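Local atomic coordinates of chintase (Rhizomucor miehei, PDB entry 5YUQ), a protein that hydrolyses chitin as a family 18 TIM-barrel glycoside hydrolase with a tunnel-shaped active site. Residues 9-13 and 40-45; 30-34 and 68-73; 224-228 and 342-346. One frame throughout, in Å; residues are numbered along the deposited sequence.

Interaction 1. Residues 9-13 and 40-45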
# COMPACT_ATOMS: atom_id res chain seq x y z
N VAL A 9 -0.78 11.88 -0.91
CA VAL A 9 -2.16 11.74 -1.34
C VAL A 9 -2.79 13.08 -1.69
O VAL A 9 -2.60 14.07 -1.00
CB VAL A 9 -3.01 10.95 -0.30
CG1 VAL A 9 -2.45 9.55 -0.10
CG2 VAL A 9 -3.10 11.70 1.04
N ASP A 10 -3.55 13.09 -2.78
CA ASP A 10 -4.12 14.31 -3.33
C ASP A 10 -5.00 15.05 -2.33
O ASP A 10 -5.04 16.29 -2.32
CB ASP A 10 -4.92 13.98 -4.59
CG ASP A 10 -5.38 15.21 -5.32
OD1 ASP A 10 -4.59 15.75 -6.14
OD2 ASP A 10 -6.54 15.63 -5.11
N TRP A 11 -5.70 14.30 -1.49
CA TRP A 11 -6.65 14.88 -0.55
C TRP A 11 -6.02 15.37 0.75
O TRP A 11 -6.70 15.98 1.58
CB TRP A 11 -7.75 13.86 -0.24
CG TRP A 11 -7.23 12.56 0.32
CD1 TRP A 11 -7.07 12.25 1.64
CD2 TRP A 11 -6.81 11.40 -0.42
NE1 TRP A 11 -6.58 10.97 1.76
CE2 TRP A 11 -6.41 10.43 0.52
CE3 TRP A 11 -6.73 11.09 -1.78
CZ2 TRP A 11 -5.94 9.16 0.14
CZ3 TRP A 11 -6.26 9.83 -2.16
CH2 TRP A 11 -5.87 8.89 -1.20
N ASP A 12 -4.73 15.12 0.93
CA ASP A 12 -4.04 15.52 2.16
C ASP A 12 -2.54 15.51 1.94
O ASP A 12 -1.83 14.67 2.49
CB ASP A 12 -4.43 14.57 3.30
CG ASP A 12 -4.09 15.13 4.67
OD1 ASP A 12 -3.69 16.31 4.78
OD2 ASP A 12 -4.24 14.38 5.66
N LEU A 13 -2.04 16.46 1.14
CA LEU A 13 -0.60 16.53 0.88
C LEU A 13 0.14 16.95 2.13
O LEU A 13 -0.41 17.65 2.99
CB LEU A 13 -0.30 17.51 -0.26
CG LEU A 13 -0.75 17.05 -1.65
CD1 LEU A 13 -0.57 18.16 -2.67
CD2 LEU A 13 0.03 15.80 -2.09
N GLY A 40 -10.19 12.50 -10.57
CA GLY A 40 -10.04 12.35 -9.13
C GLY A 40 -8.80 12.94 -8.49
O GLY A 40 -8.54 12.68 -7.31
N PHE A 41 -8.03 13.73 -9.24
CA PHE A 41 -6.89 14.42 -8.66
C PHE A 41 -6.93 15.90 -9.01
O PHE A 41 -7.69 16.32 -9.89
CB PHE A 41 -5.56 13.79 -9.09
CG PHE A 41 -5.24 13.96 -10.54
CD1 PHE A 41 -5.78 13.10 -11.49
CD2 PHE A 41 -4.40 14.98 -10.96
CE1 PHE A 41 -5.47 13.27 -12.84
CE2 PHE A 41 -4.09 15.15 -12.29
CZ PHE A 41 -4.63 14.29 -13.24
N THR A 42 -6.11 16.67 -8.32
CA THR A 42 -6.13 18.12 -8.43
C THR A 42 -4.99 18.58 -9.33
O THR A 42 -3.82 18.45 -8.96
CB THR A 42 -6.02 18.75 -7.04
OG1 THR A 42 -7.04 18.19 -6.19
CG2 THR A 42 -6.21 20.27 -7.10
N ASP A 43 -5.36 19.10 -10.49
CA ASP A 43 -4.40 19.59 -11.49
C ASP A 43 -3.29 20.46 -10.91
O ASP A 43 -2.11 20.19 -11.11
CB ASP A 43 -5.14 20.37 -12.58
CG ASP A 43 -4.19 21.01 -13.57
OD1 ASP A 43 -3.53 20.27 -14.33
OD2 ASP A 43 -4.10 22.26 -13.60
N SER A 44 -3.68 21.50 -10.17
CA SER A 44 -2.70 22.47 -9.69
C SER A 44 -1.78 21.87 -8.65
O SER A 44 -0.61 22.24 -8.56
CB SER A 44 -3.40 23.70 -9.13
OG SER A 44 -4.28 23.34 -8.07
N GLN A 45 -2.30 20.94 -7.85
CA GLN A 45 -1.46 20.28 -6.86
C GLN A 45 -0.41 19.41 -7.53
O GLN A 45 0.76 19.45 -7.15
CB GLN A 45 -2.31 19.44 -5.90
CG GLN A 45 -3.13 20.28 -4.95
CD GLN A 45 -3.99 19.45 -4.02
OE1 GLN A 45 -4.83 19.98 -3.30
NE2 GLN A 45 -3.77 18.14 -4.02
O HOH W 1 -8.17 13.30 -4.30

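Interaction 2. Residues 30-34 and 68-73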
# COMPACT_ATOMS: atom_id res chain seq x y z
N ALA A 30 -4.71 9.09 -9.51
CA ALA A 30 -5.54 9.36 -10.67
C ALA A 30 -6.42 8.13 -10.82
O ALA A 30 -5.93 7.01 -10.78
CB ALA A 30 -4.68 9.56 -11.90
N GLU A 31 -7.73 8.34 -10.98
CA GLU A 31 -8.67 7.22 -11.05
C GLU A 31 -9.24 7.09 -12.45
O GLU A 31 -9.88 8.01 -12.96
CB GLU A 31 -9.81 7.44 -10.04
CG GLU A 31 -9.35 7.50 -8.58
CD GLU A 31 -10.51 7.50 -7.60
OE1 GLU A 31 -11.62 7.95 -7.96
OE2 GLU A 31 -10.32 7.02 -6.46
N PRO A 32 -9.02 5.93 -13.09
CA PRO A 32 -9.58 5.76 -14.43
C PRO A 32 -11.10 5.76 -14.40
O PRO A 32 -11.71 5.09 -13.57
CB PRO A 32 -9.06 4.37 -14.86
CG PRO A 32 -7.85 4.14 -14.00
CD PRO A 32 -8.18 4.80 -12.68
N THR A 33 -11.71 6.53 -15.31
CA THR A 33 -13.16 6.56 -15.43
C THR A 33 -13.63 5.48 -16.39
O THR A 33 -12.82 4.78 -17.01
CB THR A 33 -13.66 7.92 -15.95
OG1 THR A 33 -13.23 8.11 -17.30
CG2 THR A 33 -13.12 9.05 -15.09
N LYS A 34 -14.95 5.35 -16.51
CA LYS A 34 -15.55 4.38 -17.42
C LYS A 34 -15.05 4.59 -18.86
O LYS A 34 -14.86 3.62 -19.60
CB LYS A 34 -17.07 4.48 -17.36
CG LYS A 34 -17.80 3.25 -17.86
CD LYS A 34 -19.29 3.33 -17.55
CE LYS A 34 -20.02 2.07 -17.99
NZ LYS A 34 -19.53 0.86 -17.27
N THR A 68 -10.49 2.98 -4.35
CA THR A 68 -11.76 3.42 -4.94
C THR A 68 -11.62 3.78 -6.41
O THR A 68 -12.59 4.21 -7.03
CB THR A 68 -12.37 4.62 -4.18
OG1 THR A 68 -11.47 5.74 -4.22
CG2 THR A 68 -12.63 4.25 -2.74
N GLY A 69 -10.42 3.59 -6.96
CA GLY A 69 -10.16 3.92 -8.35
C GLY A 69 -9.94 2.71 -9.24
O GLY A 69 -9.36 2.82 -10.32
N SER A 70 -10.41 1.54 -8.81
CA SER A 70 -10.14 0.31 -9.54
C SER A 70 -11.38 -0.30 -10.19
O SER A 70 -11.31 -1.42 -10.70
CB SER A 70 -9.49 -0.72 -8.60
OG SER A 70 -8.16 -0.31 -8.25
N LEU A 71 -12.48 0.44 -10.22
CA LEU A 71 -13.75 -0.08 -10.75
C LEU A 71 -13.64 -0.55 -12.19
O LEU A 71 -14.23 -1.56 -12.56
CB LEU A 71 -14.84 0.99 -10.69
CG LEU A 71 -15.44 1.33 -9.33
CD1 LEU A 71 -16.38 2.52 -9.45
CD2 LEU A 71 -16.16 0.11 -8.80
N TYR A 72 -12.89 0.19 -12.99
CA TYR A 72 -12.98 0.04 -14.43
C TYR A 72 -11.77 -0.55 -15.13
O TYR A 72 -11.82 -0.74 -16.34
CB TYR A 72 -13.34 1.39 -15.08
CG TYR A 72 -14.64 1.92 -14.56
CD1 TYR A 72 -15.84 1.27 -14.85
CD2 TYR A 72 -14.69 3.06 -13.78
CE1 TYR A 72 -17.04 1.75 -14.36
CE2 TYR A 72 -15.89 3.55 -13.29
CZ TYR A 72 -17.06 2.88 -13.59
OH TYR A 72 -18.26 3.35 -13.11
N PHE A 73 -10.69 -0.84 -14.40
CA PHE A 73 -9.50 -1.44 -15.01
C PHE A 73 -9.85 -2.65 -15.89
O PHE A 73 -9.42 -2.74 -17.04
CB PHE A 73 -8.49 -1.88 -13.95
CG PHE A 73 -7.55 -0.79 -13.49
CD1 PHE A 73 -6.49 -0.38 -14.28
CD2 PHE A 73 -7.70 -0.23 -12.23
CE1 PHE A 73 -5.61 0.61 -13.83
CE2 PHE A 73 -6.82 0.75 -11.78
CZ PHE A 73 -5.79 1.17 -12.58
O HOH W 2 -14.36 6.25 -7.09
O HOH W 3 -11.11 2.53 -12.48
O HOH W 4 -20.63 1.75 -14.57

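Interaction 3. Residues 224-228 and 342-346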
# COMPACT_ATOMS: atom_id res chain seq x y z
N PRO A 224 12.56 -11.05 -9.70
CA PRO A 224 13.82 -10.98 -8.95
C PRO A 224 13.71 -10.04 -7.76
O PRO A 224 12.98 -9.04 -7.83
CB PRO A 224 14.81 -10.42 -9.97
CG PRO A 224 14.22 -10.81 -11.31
CD PRO A 224 12.74 -10.64 -11.10
N ALA A 225 14.41 -10.36 -6.68
CA ALA A 225 14.30 -9.58 -5.45
C ALA A 225 14.59 -8.10 -5.66
O ALA A 225 13.97 -7.24 -5.02
CB ALA A 225 15.23 -10.16 -4.38
N GLU A 226 15.53 -7.79 -6.55
CA GLU A 226 15.94 -6.41 -6.75
C GLU A 226 14.83 -5.57 -7.39
O GLU A 226 14.90 -4.34 -7.39
CB GLU A 226 17.23 -6.33 -7.56
CG GLU A 226 17.13 -6.90 -8.95
CD GLU A 226 18.48 -6.96 -9.64
OE1 GLU A 226 18.79 -6.02 -10.40
OE2 GLU A 226 19.22 -7.94 -9.42
N GLN A 227 13.81 -6.22 -7.92
CA GLN A 227 12.67 -5.49 -8.47
C GLN A 227 11.49 -5.46 -7.51
O GLN A 227 10.43 -4.96 -7.86
CB GLN A 227 12.23 -6.09 -9.81
CG GLN A 227 13.23 -5.86 -10.92
CD GLN A 227 12.82 -6.50 -12.21
OE1 GLN A 227 13.33 -7.56 -12.58
NE2 GLN A 227 11.87 -5.88 -12.91
N LEU A 228 11.67 -6.02 -6.32
CA LEU A 228 10.63 -5.96 -5.31
C LEU A 228 10.92 -4.83 -4.34
O LEU A 228 12.07 -4.59 -3.96
CB LEU A 228 10.52 -7.28 -4.54
CG LEU A 228 10.08 -8.47 -5.38
CD1 LEU A 228 10.16 -9.73 -4.54
CD2 LEU A 228 8.66 -8.27 -5.93
N GLN A 342 17.49 -9.29 2.04
CA GLN A 342 16.89 -9.99 0.91
C GLN A 342 17.32 -9.39 -0.42
O GLN A 342 16.96 -9.92 -1.47
CB GLN A 342 15.37 -9.96 1.01
CG GLN A 342 14.81 -10.71 2.20
CD GLN A 342 15.13 -12.19 2.15
OE1 GLN A 342 15.11 -12.80 1.08
NE2 GLN A 342 15.42 -12.77 3.30
N GLY A 343 18.07 -8.30 -0.39
CA GLY A 343 18.51 -7.64 -1.61
C GLY A 343 17.35 -7.06 -2.40
O GLY A 343 17.35 -7.09 -3.63
N LEU A 344 16.36 -6.53 -1.69
CA LEU A 344 15.21 -5.91 -2.35
C LEU A 344 15.62 -4.61 -3.01
O LEU A 344 16.66 -4.03 -2.68
CB LEU A 344 14.09 -5.63 -1.34
CG LEU A 344 13.55 -6.85 -0.59
CD1 LEU A 344 12.27 -6.47 0.15
CD2 LEU A 344 13.29 -8.02 -1.54
N GLY A 345 14.79 -4.13 -3.93
CA GLY A 345 15.09 -2.90 -4.64
C GLY A 345 14.90 -1.65 -3.80
O GLY A 345 15.42 -0.59 -4.13
N GLY A 346 14.17 -1.79 -2.70
CA GLY A 346 13.95 -0.66 -1.82
C GLY A 346 12.73 -0.85 -0.96
O GLY A 346 12.22 -1.96 -0.80

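Interaction 1. Residues 9-13 and 40-45
D10, just beyond strand 4-9, brings both carboxylate oxygens and its backbone carbonyl to residues 40-45. OD1 of D10 accepts a 2.8 Å hydrogen bond from T42 N, and OD2 of D10 accepts one of 2.8 Å from T42 OG1. T42 sits at the N-cap position of helix 43-55, but its side chain makes no capping bond. From the helix, Q45 NE2 donates to D10 O at 2.8 Å, almost in line (170°). Y27 OH is a further, shared partner, bonding both D10 OD1 and Q45 NE2. Water 1 lies 3.0 Å from D10 OD2 and 3.1 Å from G40 O. The L13 side chain lies against the Q45 amide, with L13 CD1 3.5 Å from Q45 NE2. A type I turn, with D12 N to V9 O at 3.1 Å, reverses the chain. At this surface site on the C-terminal side of the TIM barrel, W11 packs on F29 and L13 on Y27 of strand 24-32, while L13 also meets V49, and F41 L46, of helix 43-55.

Interaction 2. Residues 30-34 and 68-73
This is a loop-on-strand contact at the C-terminal ends of two adjacent parallel strands of the TIM barrel, the end on which family 18 enzymes carry their active site. The tip of strand 24-32 and the residues after it lie along the loop that joins strand 59-65 to helix 73-78, and the meeting combines one direct hydrogen bond, bridging waters and packing on two aromatic rings. The chains come closest at E31 and G69, with CA atoms 4.5 Å apart. A CB on G69 would clash with the CG of E31, so glycine suits this crossing. The carboxylate of E31 reaches past it, and OE2 of E31 accepts a 2.8 Å hydrogen bond from T68 OG1. Water 3 fills the gap further along, donating to P32 O and to G69 O, each at 2.8 Å, and accepting from Y72 N at 3.0 Å; it thus ties the two backbones together.

P32 points into the loop, and its CG sits over the face of the F73 ring, 4.2 Å from the centroid, in a CH-pi contact. F73 also stacks with W106, while S70 OG bonds the backbone N of E107, at a position where relatives carry the catalytic glutamate; the loop is therefore joined directly to that region. At the outer end, K34 CB lies over the Y72 ring, 4.1 Å from its centroid, and water 4 accepts from K34 NZ at 3.0 Å while lying 3.2 Å from Y72 OH.

Interaction 3. Residues 224-228 and 342-346
The main polar link is backbone to backbone: G345 N donates to L228 O at 2.8 Å, with an angle of 144° at the hydrogen. The same NH makes a weak second bond to A225 O, 3.4 Å from G345 N, whose angle is only 122°. A225 O already accepts L228 N at 2.9 Å within the short 3-10 turn of residues 225-227, and L344 CA approaches it at 3.2 Å as a CA-H...O contact. A second such contact runs from E226 CA to G343 O at 3.5 Å.

The closeness depends on glycine. E226 O lies 3.1 Å from G345 CA, and a CB at position 345 would collide with that oxygen. G343, with positive phi, ends helix 329-341 in a Schellman motif, just before the residues that meet the 3-10 segment. Apolar packing is modest: L344 CD2 lies 4.1 Å from A225 CB and also 4.1 Å from L228 CB. A225 CB is in van der Waals contact with Q342 O at 3.4 Å.

Both segments are alpha-to-beta turns at the N-terminal end of the TIM barrel, leading into the parallel neighbours 228-240 and 346-350. G346 makes a backbone hydrogen bond with L230, the backbone of Q227 bonds that of F176 in strand 175-178, and A225 and L228 pack on I219 of helix 211-220.

Interactions 1 and 2 are neighbours, with centres 16 Å apart, and they touch where F41 CD1 meets A30 CB at 3.7 Å. Their segments alternate along the chain, and the two sides of the 24-32/38-39 hairpin region are held separately: residues 40-45 to the loop after strand 4-9, residues 30-34 to the loop after strand 59-65. Interaction 3 stands apart, its centre 30 Å from interaction 1 and 29 Å from interaction 2, with nearest atoms about 18 Å away in each case. It joins turns at the N-terminal end of the barrel, whereas interactions 1 and 2 lie on the C-terminal side, where family 18 enzymes bind and cleave their substrate.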